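D-alanyl transferase DltD (PDB 6O93) probably transfers D-alanine to lipoteichoic acid at the cell membrane, as a DltD-family member of the SGNH hydrolase clan in a Gram-positive bacterium. Local coordinates at residues Tyr128-Gln142 against Leu167-Phe181. Residues are numbered along the deposited sequence; the frame is centred on the assembly and turned at random.
Sequences YQWLANLTELTSGDQ and LQAGQLPQRSQRDYF. With PO4 (phosphate ion), chain H.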
loop_
_atom_site.group_PDB
_atom_site.type_symbol
_atom_site.label_atom_id
_atom_site.label_comp_id
_atom_site.label_asym_id
_atom_site.label_seq_id
_atom_site.Cartn_x
_atom_site.Cartn_y
_atom_site.Cartn_z
ATOM N N TYR A 128 1.464 -4.308 19.709
ATOM C CA TYR A 128 1.388 -4.140 21.159
ATOM C C TYR A 128 0.755 -2.802 21.531
ATOM O O TYR A 128 -0.041 -2.726 22.477
ATOM C CB TYR A 128 2.782 -4.252 21.778
ATOM C CG TYR A 128 3.267 -5.670 22.017
ATOM C CD1 TYR A 128 2.684 -6.756 21.376
ATOM C CD2 TYR A 128 4.306 -5.918 22.905
ATOM C CE1 TYR A 128 3.131 -8.046 21.608
ATOM C CE2 TYR A 128 4.758 -7.199 23.142
ATOM C CZ TYR A 128 4.170 -8.260 22.493
ATOM O OH TYR A 128 4.624 -9.533 22.736
ATOM N N GLN A 129 1.110 -1.734 20.813
ATOM C CA GLN A 129 0.499 -0.434 21.067
ATOM C C GLN A 129 -1.014 -0.500 20.892
ATOM O O GLN A 129 -1.767 0.057 21.700
ATOM C CB GLN A 129 1.099 0.614 20.131
ATOM C CG GLN A 129 0.548 2.018 20.325
ATOM C CD GLN A 129 0.908 2.942 19.180
ATOM O OE1 GLN A 129 0.892 2.541 18.014
ATOM N NE2 GLN A 129 1.239 4.186 19.507
ATOM N N TRP A 130 -1.473 -1.177 19.839
ATOM C CA TRP A 130 -2.905 -1.302 19.591
ATOM C C TRP A 130 -3.613 -1.962 20.769
ATOM O O TRP A 130 -4.661 -1.488 21.224
ATOM C CB TRP A 130 -3.123 -2.083 18.291
ATOM C CG TRP A 130 -4.458 -2.756 18.149
ATOM C CD1 TRP A 130 -5.687 -2.160 18.165
ATOM C CD2 TRP A 130 -4.694 -4.155 17.936
ATOM N NE1 TRP A 130 -6.673 -3.105 17.984
ATOM C CE2 TRP A 130 -6.089 -4.336 17.843
ATOM C CE3 TRP A 130 -3.859 -5.273 17.822
ATOM C CZ2 TRP A 130 -6.668 -5.590 17.641
ATOM C CZ3 TRP A 130 -4.438 -6.517 17.622
ATOM C CH2 TRP A 130 -5.828 -6.665 17.533
ATOM N N LEU A 131 -3.046 -3.052 21.292
ATOM C CA LEU A 131 -3.694 -3.760 22.392
ATOM C C LEU A 131 -3.574 -3.002 23.708
ATOM O O LEU A 131 -4.492 -3.052 24.534
ATOM C CB LEU A 131 -3.102 -5.161 22.535
ATOM C CG LEU A 131 -3.346 -6.088 21.342
ATOM C CD1 LEU A 131 -2.522 -7.354 21.469
ATOM C CD2 LEU A 131 -4.826 -6.422 21.220
ATOM N N ALA A 132 -2.465 -2.288 23.918
ATOM C CA ALA A 132 -2.276 -1.571 25.174
ATOM C C ALA A 132 -3.286 -0.439 25.329
ATOM O O ALA A 132 -3.751 -0.164 26.441
ATOM C CB ALA A 132 -0.849 -1.026 25.257
ATOM N N ASN A 133 -3.642 0.222 24.228
ATOM C CA ASN A 133 -4.523 1.381 24.262
ATOM C C ASN A 133 -5.980 1.027 23.992
ATOM O O ASN A 133 -6.814 1.930 23.880
ATOM C CB ASN A 133 -4.055 2.425 23.247
ATOM C CG ASN A 133 -2.655 2.922 23.529
ATOM O OD1 ASN A 133 -2.243 3.027 24.683
ATOM N ND2 ASN A 133 -1.913 3.229 22.476
ATOM N N LEU A 134 -6.306 -0.256 23.889
ATOM C CA LEU A 134 -7.669 -0.662 23.572
ATOM C C LEU A 134 -8.566 -0.475 24.791
ATOM O O LEU A 134 -8.364 -1.120 25.825
ATOM C CB LEU A 134 -7.674 -2.116 23.109
ATOM C CG LEU A 134 -8.820 -2.568 22.205
ATOM C CD1 LEU A 134 -8.895 -1.708 20.953
ATOM C CD2 LEU A 134 -8.634 -4.029 21.838
ATOM N N THR A 135 -9.557 0.416 24.669
ATOM C CA THR A 135 -10.515 0.668 25.738
ATOM C C THR A 135 -11.945 0.297 25.380
ATOM O O THR A 135 -12.743 0.054 26.292
ATOM C CB THR A 135 -10.493 2.151 26.153
ATOM O OG1 THR A 135 -10.776 2.980 25.017
ATOM C CG2 THR A 135 -9.139 2.526 26.734
ATOM N N GLU A 136 -12.294 0.256 24.097
ATOM C CA GLU A 136 -13.613 -0.179 23.661
ATOM C C GLU A 136 -13.440 -1.111 22.474
ATOM O O GLU A 136 -12.674 -0.813 21.552
ATOM C CB GLU A 136 -14.507 1.007 23.286
ATOM C CG GLU A 136 -15.913 0.603 22.869
ATOM C CD GLU A 136 -16.870 1.779 22.807
ATOM O OE1 GLU A 136 -16.411 2.932 22.957
ATOM O OE2 GLU A 136 -18.083 1.548 22.616
ATOM N N LEU A 137 -14.151 -2.233 22.499
ATOM C CA LEU A 137 -13.983 -3.279 21.502
ATOM C C LEU A 137 -14.903 -3.030 20.314
ATOM O O LEU A 137 -16.091 -2.744 20.489
ATOM C CB LEU A 137 -14.274 -4.645 22.122
ATOM C CG LEU A 137 -13.806 -5.871 21.345
ATOM C CD1 LEU A 137 -12.290 -5.875 21.210
ATOM C CD2 LEU A 137 -14.290 -7.135 22.036
ATOM N N THR A 138 -14.350 -3.140 19.110
ATOM C CA THR A 138 -15.115 -3.031 17.879
ATOM C C THR A 138 -15.008 -4.333 17.096
ATOM O O THR A 138 -14.135 -5.168 17.353
ATOM C CB THR A 138 -14.622 -1.870 17.005
ATOM O OG1 THR A 138 -13.311 -2.170 16.504
ATOM C CG2 THR A 138 -14.575 -0.573 17.802
ATOM N N SER A 139 -15.914 -4.498 16.128
ATOM C CA SER A 139 -15.853 -5.665 15.253
ATOM C C SER A 139 -14.528 -5.716 14.504
ATOM O O SER A 139 -13.971 -6.798 14.285
ATOM C CB SER A 139 -17.023 -5.649 14.270
ATOM O OG SER A 139 -18.237 -5.976 14.921
ATOM N N GLY A 140 -14.009 -4.555 14.101
ATOM C CA GLY A 140 -12.715 -4.525 13.442
ATOM C C GLY A 140 -11.605 -5.077 14.316
ATOM O O GLY A 140 -10.727 -5.797 13.839
ATOM N N ASP A 141 -11.629 -4.746 15.610
ATOM C CA ASP A 141 -10.629 -5.283 16.527
ATOM C C ASP A 141 -10.720 -6.798 16.605
ATOM O O ASP A 141 -9.694 -7.489 16.680
ATOM C CB ASP A 141 -10.806 -4.672 17.916
ATOM C CG ASP A 141 -10.477 -3.199 17.948
ATOM O OD1 ASP A 141 -9.473 -2.800 17.324
ATOM O OD2 ASP A 141 -11.223 -2.438 18.594
ATOM N N GLN A 142 -11.940 -7.336 16.589
ATOM C CA GLN A 142 -12.114 -8.782 16.658
ATOM C C GLN A 142 -11.683 -9.448 15.360
ATOM O O GLN A 142 -11.134 -10.556 15.379
ATOM C CB GLN A 142 -13.567 -9.120 16.982
ATOM C CG GLN A 142 -14.058 -8.500 18.279
ATOM C CD GLN A 142 -15.439 -8.981 18.670
ATOM O OE1 GLN A 142 -16.450 -8.407 18.260
ATOM N NE2 GLN A 142 -15.489 -10.040 19.470
ATOM N N LEU A 167 -10.176 -11.173 22.860
ATOM C CA LEU A 167 -10.799 -10.232 21.935
ATOM C C LEU A 167 -11.865 -10.920 21.094
ATOM O O LEU A 167 -12.980 -10.407 20.939
ATOM C CB LEU A 167 -9.739 -9.599 21.033
ATOM C CG LEU A 167 -9.243 -8.209 21.438
ATOM C CD1 LEU A 167 -8.472 -8.260 22.751
ATOM C CD2 LEU A 167 -8.391 -7.621 20.327
ATOM N N GLN A 168 -11.538 -12.089 20.536
ATOM C CA GLN A 168 -12.512 -12.818 19.733
ATOM C C GLN A 168 -13.728 -13.206 20.559
ATOM O O GLN A 168 -14.839 -13.297 20.025
ATOM C CB GLN A 168 -11.866 -14.059 19.120
ATOM C CG GLN A 168 -10.777 -13.747 18.106
ATOM C CD GLN A 168 -10.061 -14.990 17.620
ATOM O OE1 GLN A 168 -10.540 -15.690 16.728
ATOM N NE2 GLN A 168 -8.905 -15.274 18.212
ATOM N N ALA A 169 -13.545 -13.431 21.857
ATOM C CA ALA A 169 -14.657 -13.754 22.740
ATOM C C ALA A 169 -15.427 -12.521 23.193
ATOM O O ALA A 169 -16.365 -12.655 23.986
ATOM C CB ALA A 169 -14.148 -14.524 23.960
ATOM N N GLY A 170 -15.062 -11.335 22.712
ATOM C CA GLY A 170 -15.757 -10.119 23.079
ATOM C C GLY A 170 -15.260 -9.453 24.339
ATOM O O GLY A 170 -15.998 -8.658 24.933
ATOM N N GLN A 171 -14.034 -9.743 24.767
ATOM C CA GLN A 171 -13.479 -9.209 26.001
ATOM C C GLN A 171 -12.252 -8.362 25.697
ATOM O O GLN A 171 -11.474 -8.680 24.794
ATOM C CB GLN A 171 -13.100 -10.338 26.966
ATOM C CG GLN A 171 -14.277 -11.188 27.417
ATOM C CD GLN A 171 -15.287 -10.403 28.231
ATOM O OE1 GLN A 171 -14.929 -9.479 28.965
ATOM N NE2 GLN A 171 -16.560 -10.762 28.102
ATOM N N LEU A 172 -12.086 -7.283 26.457
ATOM C CA LEU A 172 -10.899 -6.458 26.339
ATOM C C LEU A 172 -9.689 -7.200 26.901
ATOM O O LEU A 172 -9.834 -8.188 27.625
ATOM C CB LEU A 172 -11.088 -5.138 27.082
ATOM C CG LEU A 172 -12.106 -4.160 26.493
ATOM C CD1 LEU A 172 -12.315 -2.986 27.433
ATOM C CD2 LEU A 172 -11.658 -3.676 25.123
ATOM N N PRO A 173 -8.479 -6.745 26.578
ATOM C CA PRO A 173 -7.287 -7.365 27.164
ATOM C C PRO A 173 -7.320 -7.285 28.681
ATOM O O PRO A 173 -7.651 -6.248 29.261
ATOM C CB PRO A 173 -6.131 -6.544 26.581
ATOM C CG PRO A 173 -6.681 -5.927 25.348
ATOM C CD PRO A 173 -8.130 -5.670 25.633
ATOM N N GLN A 174 -6.976 -8.397 29.324
ATOM C CA GLN A 174 -6.911 -8.428 30.777
ATOM C C GLN A 174 -5.847 -7.453 31.275
ATOM O O GLN A 174 -4.918 -7.082 30.553
ATOM C CB GLN A 174 -6.602 -9.844 31.267
ATOM C CG GLN A 174 -7.579 -10.898 30.764
ATOM C CD GLN A 174 -7.144 -12.313 31.097
ATOM O OE1 GLN A 174 -6.081 -12.532 31.680
ATOM N NE2 GLN A 174 -7.967 -13.284 30.728
ATOM N N ARG A 175 -5.998 -7.031 32.531
ATOM C CA ARG A 175 -5.050 -6.092 33.122
ATOM C C ARG A 175 -3.620 -6.608 33.003
ATOM O O ARG A 175 -2.712 -5.870 32.604
ATOM C CB ARG A 175 -5.406 -5.835 34.587
ATOM C CG ARG A 175 -5.725 -4.377 34.898
ATOM C CD ARG A 175 -6.215 -4.196 36.330
ATOM N NE ARG A 175 -7.417 -4.981 36.604
ATOM C CZ ARG A 175 -8.127 -4.902 37.725
ATOM N NH1 ARG A 175 -9.205 -5.660 37.877
ATOM N NH2 ARG A 175 -7.769 -4.068 38.691
ATOM N N SER A 176 -3.401 -7.881 33.341
ATOM C CA SER A 176 -2.059 -8.446 33.252
ATOM C C SER A 176 -1.570 -8.501 31.811
ATOM O O SER A 176 -0.358 -8.439 31.564
ATOM C CB SER A 176 -2.031 -9.845 33.875
ATOM O OG SER A 176 -2.885 -10.738 33.179
ATOM N N GLN A 177 -2.487 -8.618 30.848
ATOM C CA GLN A 177 -2.091 -8.631 29.444
ATOM C C GLN A 177 -1.699 -7.233 28.982
ATOM O O GLN A 177 -0.666 -7.050 28.325
ATOM C CB GLN A 177 -3.228 -9.192 28.586
ATOM C CG GLN A 177 -3.533 -10.662 28.849
ATOM C CD GLN A 177 -4.796 -11.137 28.153
ATOM O OE1 GLN A 177 -5.663 -10.340 27.800
ATOM N NE2 GLN A 177 -4.906 -12.446 27.958
ATOM N N ARG A 178 -2.511 -6.232 29.326
ATOM C CA ARG A 178 -2.165 -4.854 29.000
ATOM C C ARG A 178 -0.854 -4.447 29.660
ATOM O O ARG A 178 0.003 -3.822 29.022
ATOM C CB ARG A 178 -3.296 -3.916 29.428
ATOM C CG ARG A 178 -3.010 -2.447 29.169
ATOM C CD ARG A 178 -4.211 -1.571 29.482
ATOM N NE ARG A 178 -3.938 -0.159 29.215
ATOM C CZ ARG A 178 -3.390 0.685 30.087
ATOM N NH1 ARG A 178 -3.182 1.949 29.741
ATOM N NH2 ARG A 178 -3.046 0.274 31.303
ATOM N N ASP A 179 -0.682 -4.784 30.942
ATOM C CA ASP A 179 0.568 -4.469 31.628
ATOM C C ASP A 179 1.761 -5.076 30.899
ATOM O O ASP A 179 2.816 -4.442 30.783
ATOM C CB ASP A 179 0.522 -4.972 33.071
ATOM C CG ASP A 179 -0.505 -4.242 33.919
ATOM O OD1 ASP A 179 -1.022 -3.194 33.480
ATOM O OD2 ASP A 179 -0.796 -4.724 35.032
ATOM N N TYR A 180 1.612 -6.307 30.404
ATOM C CA TYR A 180 2.706 -6.959 29.689
ATOM C C TYR A 180 3.093 -6.173 28.443
ATOM O O TYR A 180 4.278 -5.921 28.195
ATOM C CB TYR A 180 2.311 -8.390 29.322
ATOM C CG TYR A 180 3.284 -9.063 28.386
ATOM C CD1 TYR A 180 4.438 -9.660 28.868
ATOM C CD2 TYR A 180 3.052 -9.095 27.018
ATOM C CE1 TYR A 180 5.334 -10.274 28.018
ATOM C CE2 TYR A 180 3.944 -9.708 26.155
ATOM C CZ TYR A 180 5.081 -10.296 26.662
ATOM O OH TYR A 180 5.975 -10.909 25.813
ATOM N N PHE A 181 2.102 -5.781 27.637
ATOM C CA PHE A 181 2.396 -4.999 26.441
ATOM C C PHE A 181 3.065 -3.680 26.804
ATOM O O PHE A 181 3.997 -3.241 26.121
ATOM C CB PHE A 181 1.112 -4.756 25.647
ATOM C CG PHE A 181 0.422 -6.018 25.214
ATOM C CD1 PHE A 181 1.130 -7.027 24.582
ATOM C CD2 PHE A 181 -0.928 -6.205 25.455
ATOM C CE1 PHE A 181 0.504 -8.194 24.189
ATOM C CE2 PHE A 181 -1.561 -7.373 25.066
ATOM C CZ PHE A 181 -0.843 -8.369 24.432
HETATM P P PO4 H . -9.340 -8.042 34.093
HETATM O O1 PO4 H . -10.380 -7.440 35.009
HETATM O O2 PO4 H . -9.137 -7.126 32.910
HETATM O O3 PO4 H . -9.815 -9.393 33.611
HETATM O O4 PO4 H . -8.036 -8.195 34.841
HETATM O O HOH W 1 7.125 -11.048 23.164
#
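F181 turns its ring edge onto the face of Y128 in an edge-to-face pair, its CD1 standing 3.4 Å above the centre of the tyrosine ring, with centroids 4.7 Å apart. The ring atoms of F181 remote from Y128, CE2 and CZ, meet L131 obliquely, L131 CD1 lying 3.6 Å from F181 CZ. Y180 completes the aromatic cluster: a water joins its hydroxyl to that of Y128, which also bonds D157. L167 CD2 is packed among L131, L134 and the six-membered ring of W130; L134 meets it tip to tip, CD2 to CD2 at 3.9 Å. L137 CD1 rests on L167 CG, while L137 CD2 lies over the backbone of G170. Two polar side chains flank the apolar patch, each donating to a main-chain carbonyl of the opposite segment. R178, extended from CG to NE with CG anti to the backbone N (chi1 178°), donates a bent hydrogen bond from NE to A132 O (2.8 Å), in the carbonyl plane but tilted from the guanidinium plane. Q142 NE2 donates to L167 O at 2.9 Å; that oxygen also accepts from G170 N within the Schellman motif closing helix 158-168, so two donors hold it. Behind this shell, D141 OD1 accepts from W130 NE1 at 2.9 Å, fixing the indole, and D141 forms a capping box with T138. The contact joins two helix-to-helix connections, 133-138 and 169-174: the axes of segments 128-132 and 175-181 approach to 8.9 Å, crossing at -141°, while helices 139-148 and 158-168 meet beside them, in an all-helical region peripheral to the five-stranded parallel sheet.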